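Local coordinates for DUF3829 family protein (PDB 4YJW), which is of unknown function but folds as an all-alpha DUF3829-family protein, probably carried to the bacterial cell envelope as a lipoprotein, at residues D31-E35 with N36-A40; A40-G43 with Y44-Q47; G90-F93 with R94-A98. All coordinates share one frame; numbering follows the deposited sequence.

Contact 1 of 3, residues D31-E35 with N36-A40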
# COMPACT_ATOMS: atom_id res chain seq x y z
N ASP A 31 6.99 -4.93 -2.59
CA ASP A 31 6.33 -6.09 -1.97
C ASP A 31 4.95 -5.79 -1.39
O ASP A 31 4.12 -6.70 -1.32
CB ASP A 31 7.22 -6.71 -0.89
CG ASP A 31 8.55 -7.25 -1.40
OD1 ASP A 31 8.57 -7.88 -2.48
OD2 ASP A 31 9.57 -7.07 -0.69
N LEU A 32 4.70 -4.54 -0.96
CA LEU A 32 3.42 -4.18 -0.36
C LEU A 32 2.31 -4.02 -1.40
O LEU A 32 1.20 -4.47 -1.16
CB LEU A 32 3.59 -2.89 0.45
CG LEU A 32 2.48 -2.51 1.39
CD1 LEU A 32 2.56 -3.31 2.67
CD2 LEU A 32 2.51 -1.03 1.68
N VAL A 33 2.62 -3.36 -2.53
CA VAL A 33 1.65 -3.09 -3.59
C VAL A 33 1.98 -3.98 -4.78
O VAL A 33 2.83 -3.66 -5.63
CB VAL A 33 1.57 -1.58 -3.95
CG1 VAL A 33 0.50 -1.30 -5.01
CG2 VAL A 33 1.31 -0.73 -2.70
N ASN A 34 1.31 -5.11 -4.81
CA ASN A 34 1.47 -6.13 -5.84
C ASN A 34 0.32 -5.95 -6.81
O ASN A 34 -0.77 -6.47 -6.59
CB ASN A 34 1.47 -7.52 -5.17
CG ASN A 34 1.71 -8.65 -6.13
OD1 ASN A 34 1.48 -8.54 -7.34
ND2 ASN A 34 2.08 -9.80 -5.59
N GLU A 35 0.56 -5.18 -7.88
CA GLU A 35 -0.48 -4.79 -8.84
C GLU A 35 -1.19 -6.00 -9.44
O GLU A 35 -2.41 -5.95 -9.58
CB GLU A 35 0.10 -3.89 -9.95
CG GLU A 35 0.74 -2.62 -9.42
CD GLU A 35 2.15 -2.66 -8.83
OE1 GLU A 35 2.81 -3.73 -8.86
OE2 GLU A 35 2.61 -1.60 -8.35
N ASN A 36 -0.45 -7.06 -9.80
CA ASN A 36 -1.09 -8.23 -10.42
C ASN A 36 -1.93 -8.99 -9.41
O ASN A 36 -3.02 -9.47 -9.77
CB ASN A 36 -0.06 -9.12 -11.10
CG ASN A 36 0.43 -8.49 -12.38
OD1 ASN A 36 -0.28 -7.71 -13.04
ND2 ASN A 36 1.63 -8.82 -12.75
N GLU A 37 -1.51 -9.03 -8.13
CA GLU A 37 -2.32 -9.69 -7.09
C GLU A 37 -3.58 -8.88 -6.83
O GLU A 37 -4.66 -9.46 -6.67
CB GLU A 37 -1.54 -9.86 -5.78
CG GLU A 37 -2.35 -10.59 -4.72
CD GLU A 37 -1.48 -11.07 -3.58
OE1 GLU A 37 -1.09 -10.23 -2.73
OE2 GLU A 37 -1.08 -12.25 -3.59
N ILE A 38 -3.46 -7.53 -6.82
CA ILE A 38 -4.62 -6.64 -6.62
C ILE A 38 -5.65 -6.91 -7.74
O ILE A 38 -6.85 -7.07 -7.46
CB ILE A 38 -4.15 -5.16 -6.57
CG1 ILE A 38 -3.36 -4.92 -5.25
CG2 ILE A 38 -5.35 -4.19 -6.66
CD1 ILE A 38 -2.43 -3.70 -5.26
N LYS A 39 -5.18 -6.93 -9.01
CA LYS A 39 -6.07 -7.24 -10.14
C LYS A 39 -6.71 -8.62 -9.99
O LYS A 39 -7.89 -8.77 -10.36
CB LYS A 39 -5.29 -7.20 -11.47
CG LYS A 39 -4.88 -5.80 -11.92
CD LYS A 39 -4.10 -5.95 -13.24
CE LYS A 39 -3.11 -4.85 -13.50
NZ LYS A 39 -2.25 -5.17 -14.68
N ALA A 40 -5.94 -9.63 -9.50
CA ALA A 40 -6.49 -11.00 -9.33
C ALA A 40 -7.59 -11.02 -8.25
O ALA A 40 -8.62 -11.66 -8.43
CB ALA A 40 -5.38 -11.99 -8.98
O HOH W 1 2.53 -7.04 -10.03
O HOH W 2 1.59 -10.51 -2.56
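Asn34 meets Glu37 in a helix N-cap, a local contact at the break where helix 10-32 gives way to helix 35-44. Val33 is the first residue to leave helical geometry, and two residues later the chain is helical again, so the first turn of the new helix needs acceptors for its amides. Asparagine suits the cap because its side chain is short and its amide carries a carbonyl oxygen that can accept from the helix start. With CG anti to the backbone N (chi1 -176°), the amide swings over the start of the helix and OD1 accepts from Glu37 N at 3.1 Å. The donor stands well above the carbonyl plane, so the bond does not use a lone-pair direction. The flat amide also lies against Glu37, its CG 3.5 Å from Glu37 CB. Its two ends are each joined to the helix by water: one links Asn34 OD1 to Asn36 N, the other links Asn34 ND2 to Glu37 OE1, which also bonds Tyr100 of helix 79-111. The backbone takes over at once, Asn34 O receiving Ile38 N at 2.9 Å and Glu35 O receiving Lys39 N at 3.0 Å. On the buried side, Val33 CG1 touches Ile38 CD1 at 3.8 Å, an apolar pair bridging the break, and Ile38 CG1 rests 3.3 Å from Asn34 O. Glu35 turns its carboxylate elsewhere, to a salt bridge with Lys141 of helix 121-159. A leucine in place of Asn34 would probably leave Glu37 N without its capping acceptor and both waters without their amide partner. Polar capping and apolar packing thus share the break, and the acidic residues of the first turn, Glu35 and Glu37, are likely to interact favourably with the positive end of the helix dipole.

Contact 2 of 3, residues A40-G43 with Y44-Q47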
# COMPACT_ATOMS: atom_id res chain seq x y z
N ALA A 40 -5.94 -9.63 -9.50
CA ALA A 40 -6.49 -11.00 -9.33
C ALA A 40 -7.59 -11.02 -8.25
O ALA A 40 -8.62 -11.66 -8.43
CB ALA A 40 -5.38 -11.99 -8.98
N VAL A 41 -7.39 -10.26 -7.15
CA VAL A 41 -8.40 -10.16 -6.08
C VAL A 41 -9.67 -9.48 -6.64
O VAL A 41 -10.78 -9.94 -6.37
CB VAL A 41 -7.84 -9.43 -4.83
CG1 VAL A 41 -8.98 -9.04 -3.87
CG2 VAL A 41 -6.81 -10.32 -4.12
N LEU A 42 -9.52 -8.45 -7.46
CA LEU A 42 -10.71 -7.83 -8.06
C LEU A 42 -11.48 -8.83 -8.93
O LEU A 42 -12.69 -8.90 -8.85
CB LEU A 42 -10.33 -6.59 -8.87
CG LEU A 42 -9.78 -5.40 -8.06
CD1 LEU A 42 -9.31 -4.31 -8.99
CD2 LEU A 42 -10.84 -4.82 -7.13
N GLY A 43 -10.76 -9.66 -9.69
CA GLY A 43 -11.41 -10.70 -10.50
C GLY A 43 -12.16 -11.71 -9.63
O GLY A 43 -13.27 -12.12 -9.99
N TYR A 44 -11.62 -12.03 -8.43
CA TYR A 44 -12.25 -12.98 -7.51
C TYR A 44 -13.54 -12.39 -6.91
O TYR A 44 -14.38 -13.15 -6.44
CB TYR A 44 -11.30 -13.41 -6.37
CG TYR A 44 -10.05 -14.11 -6.86
CD1 TYR A 44 -10.09 -14.95 -7.98
CD2 TYR A 44 -8.85 -13.98 -6.18
CE1 TYR A 44 -8.93 -15.58 -8.44
CE2 TYR A 44 -7.69 -14.63 -6.63
CZ TYR A 44 -7.74 -15.43 -7.76
OH TYR A 44 -6.60 -16.07 -8.23
N LEU A 45 -13.71 -11.05 -6.99
CA LEU A 45 -14.92 -10.38 -6.49
C LEU A 45 -16.04 -10.37 -7.55
O LEU A 45 -17.17 -9.94 -7.24
CB LEU A 45 -14.57 -8.94 -6.07
CG LEU A 45 -13.63 -8.78 -4.89
CD1 LEU A 45 -13.06 -7.37 -4.89
CD2 LEU A 45 -14.35 -9.02 -3.57
N ASP A 46 -15.74 -10.84 -8.78
CA ASP A 46 -16.73 -10.83 -9.85
C ASP A 46 -17.98 -11.65 -9.52
O ASP A 46 -17.91 -12.71 -8.90
CB ASP A 46 -16.14 -11.35 -11.17
CG ASP A 46 -17.07 -11.06 -12.34
OD1 ASP A 46 -17.22 -9.88 -12.69
OD2 ASP A 46 -17.73 -12.00 -12.81
N GLN A 47 -19.13 -11.12 -9.93
CA GLN A 47 -20.45 -11.69 -9.69
C GLN A 47 -20.60 -13.12 -10.27
O GLN A 47 -21.40 -13.89 -9.76
CB GLN A 47 -21.51 -10.77 -10.35
CG GLN A 47 -21.63 -9.38 -9.68
CD GLN A 47 -20.70 -8.29 -10.20
OE1 GLN A 47 -19.62 -8.54 -10.75
NE2 GLN A 47 -21.04 -7.03 -9.91
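Ala40 and Tyr44 stand one turn apart at the C-terminal end of helix 35-44, where the helix unwinds into the long loop that leads to helix 64-71. The backbone bonds record the change. Tyr44 N still makes the helical bond to Ala40 O, at 3.0 Å. Leu45 N divides itself, holding Val41 O only weakly and bonding Leu42 O at 3.0 Å, three residues back. Asp46 N then bonds Gly43 O at 3.0 Å, again three residues back, with the donor well above the carbonyl plane. The last turn is therefore tightened to the spacing of a 3-10 helix before the chain departs. Gly43, itself exposed, keeps helical angles and offers its carbonyl to Asp46 N. Past the turn, Leu45 O accepts a hydrogen bond from Arg127 of helix 121-159, and Asp46 OD2 accepts one from Lys48 N.

Aromatic packing comes next. The Tyr44 ring folds back along the helix because CG lies anti to its own carbonyl carbon (chi1 -61°), which places one ring face over Ala40 O, the oxygen lying 3.2 Å above the plane and offset toward the rim. The same carbonyl thus accepts from Tyr44 N and lies beneath the ring. Ala40 suits the spot, for its methyl CB comes to 4.2 Å from Tyr44 CE2 and takes up little room. Beyond the helix the tyrosine packs against Pro55 and Val57 of the loop and Tyr103 of helix 79-111.

Aliphatic contacts lie on another side of the turn. Leucine is apt at position 45, where the side chain packs, buried, on Ile126 of helix 121-159 and Tyr106 of helix 79-111. Between the two leucines, Leu42 CD2 meets Leu45 CD1 obliquely at 4.1 Å.

Contact 3 of 3, residues G90-F93 with R94-A98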
# COMPACT_ATOMS: atom_id res chain seq x y z
N GLY A 90 0.80 6.21 5.86
CA GLY A 90 -0.26 5.88 6.81
C GLY A 90 -1.52 5.40 6.10
O GLY A 90 -2.07 4.35 6.44
N ARG A 91 -1.92 6.13 5.05
CA ARG A 91 -3.09 5.81 4.23
C ARG A 91 -2.84 4.53 3.44
O ARG A 91 -3.75 3.71 3.34
CB ARG A 91 -3.44 6.95 3.27
CG ARG A 91 -3.95 8.19 4.01
CD ARG A 91 -4.21 9.34 3.06
NE ARG A 91 -4.61 10.55 3.79
CZ ARG A 91 -5.87 10.87 4.09
NH1 ARG A 91 -6.87 10.08 3.73
NH2 ARG A 91 -6.13 11.99 4.76
N LEU A 92 -1.61 4.35 2.93
CA LEU A 92 -1.26 3.13 2.18
C LEU A 92 -1.32 1.88 3.08
O LEU A 92 -1.93 0.88 2.66
CB LEU A 92 0.13 3.28 1.53
CG LEU A 92 0.60 2.10 0.65
CD1 LEU A 92 -0.33 1.89 -0.55
CD2 LEU A 92 1.97 2.37 0.13
N PHE A 93 -0.76 1.92 4.31
CA PHE A 93 -0.82 0.77 5.23
C PHE A 93 -2.27 0.44 5.63
O PHE A 93 -2.62 -0.75 5.69
CB PHE A 93 0.04 0.99 6.47
CG PHE A 93 1.51 1.00 6.12
CD1 PHE A 93 2.07 -0.00 5.34
CD2 PHE A 93 2.35 1.99 6.62
CE1 PHE A 93 3.43 0.01 5.02
CE2 PHE A 93 3.71 2.01 6.28
CZ PHE A 93 4.23 1.04 5.47
N ARG A 94 -3.10 1.46 5.91
CA ARG A 94 -4.50 1.25 6.27
C ARG A 94 -5.28 0.68 5.09
O ARG A 94 -6.11 -0.21 5.29
CB ARG A 94 -5.16 2.56 6.74
CG ARG A 94 -4.88 2.89 8.21
CD ARG A 94 -5.41 4.28 8.53
NE ARG A 94 -5.34 4.60 9.95
CZ ARG A 94 -6.38 4.96 10.69
NH1 ARG A 94 -7.60 5.01 10.16
NH2 ARG A 94 -6.22 5.25 11.98
N SER A 95 -5.00 1.18 3.85
CA SER A 95 -5.66 0.75 2.60
C SER A 95 -5.30 -0.68 2.25
O SER A 95 -6.19 -1.43 1.79
CB SER A 95 -5.33 1.68 1.43
OG SER A 95 -5.95 2.94 1.62
N ILE A 96 -4.03 -1.08 2.49
CA ILE A 96 -3.58 -2.46 2.25
C ILE A 96 -4.35 -3.38 3.16
O ILE A 96 -4.89 -4.40 2.71
CB ILE A 96 -2.04 -2.62 2.43
CG1 ILE A 96 -1.25 -2.06 1.21
CG2 ILE A 96 -1.65 -4.11 2.67
CD1 ILE A 96 -1.47 -2.91 -0.24
N SER A 97 -4.45 -3.01 4.44
CA SER A 97 -5.16 -3.83 5.43
C SER A 97 -6.62 -4.00 5.02
O SER A 97 -7.11 -5.13 4.93
CB SER A 97 -5.06 -3.18 6.81
OG SER A 97 -5.70 -4.00 7.77
N ALA A 98 -7.28 -2.90 4.66
CA ALA A 98 -8.69 -2.92 4.27
C ALA A 98 -8.89 -3.77 3.02
O ALA A 98 -9.86 -4.53 2.98
CB ALA A 98 -9.17 -1.50 4.01
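Ser95 bonds back to the Arg91 carbonyl one turn earlier in the middle of helix 79-111, a long helix of this all-alpha fold. Four successive bonds of the i to i+4 pattern cross the contact: Arg94 N to Gly90 O, Ser95 N to Arg91 O, Ile96 N to Leu92 O and Ser97 N to Phe93 O. To these Ser95 adds a side-chain bond. Its OG lies anti to its own carbonyl carbon (chi1 -70°), which turns the hydroxyl back along the helix to donate to Arg91 O at 2.9 Å. Ser95 N reaches the same oxygen, also at 2.9 Å, from the opposite face of its carbonyl plane, so two donors grip one acceptor. Serine suits this buried place, small enough to pack against Leu137 and Tyr140 of helix 121-159 and able to satisfy its own hydroxyl.

Nearby, Ile96 CG1 lies 3.3 Å from Leu92 O and a looser 4.4 Å from Leu92 CD1; these two and Phe93 pack on Leu32 of helix 10-32. Arg91 NE forms a salt bridge with Glu87, in the preceding turn. With Arg91 O doubly bonded, the buried hydroxyl of Ser95 is satisfied within its own helix, which probably lowers the cost of burying it against helix 121-159.

How the contacts relate
From the N terminus, helix 10-32 runs into contact 1, which closes the short turn into helix 35-44. Contact 2 follows at the other end of that helix, sharing Ala40 with contact 1, so the two bracket a single short helix, start and finish. After the loop and helix 64-71 comes contact 3, within helix 79-111. The three are strung in series; none nests in or crosses another. Contact 1 and contact 3 nevertheless touch in space, since the end of helix 10-32 and the break after it pack on the middle of helix 79-111. Contacts 2 and 3 do not meet, their nearest atoms being about 8 Å apart. Helix 121-159 borders all three.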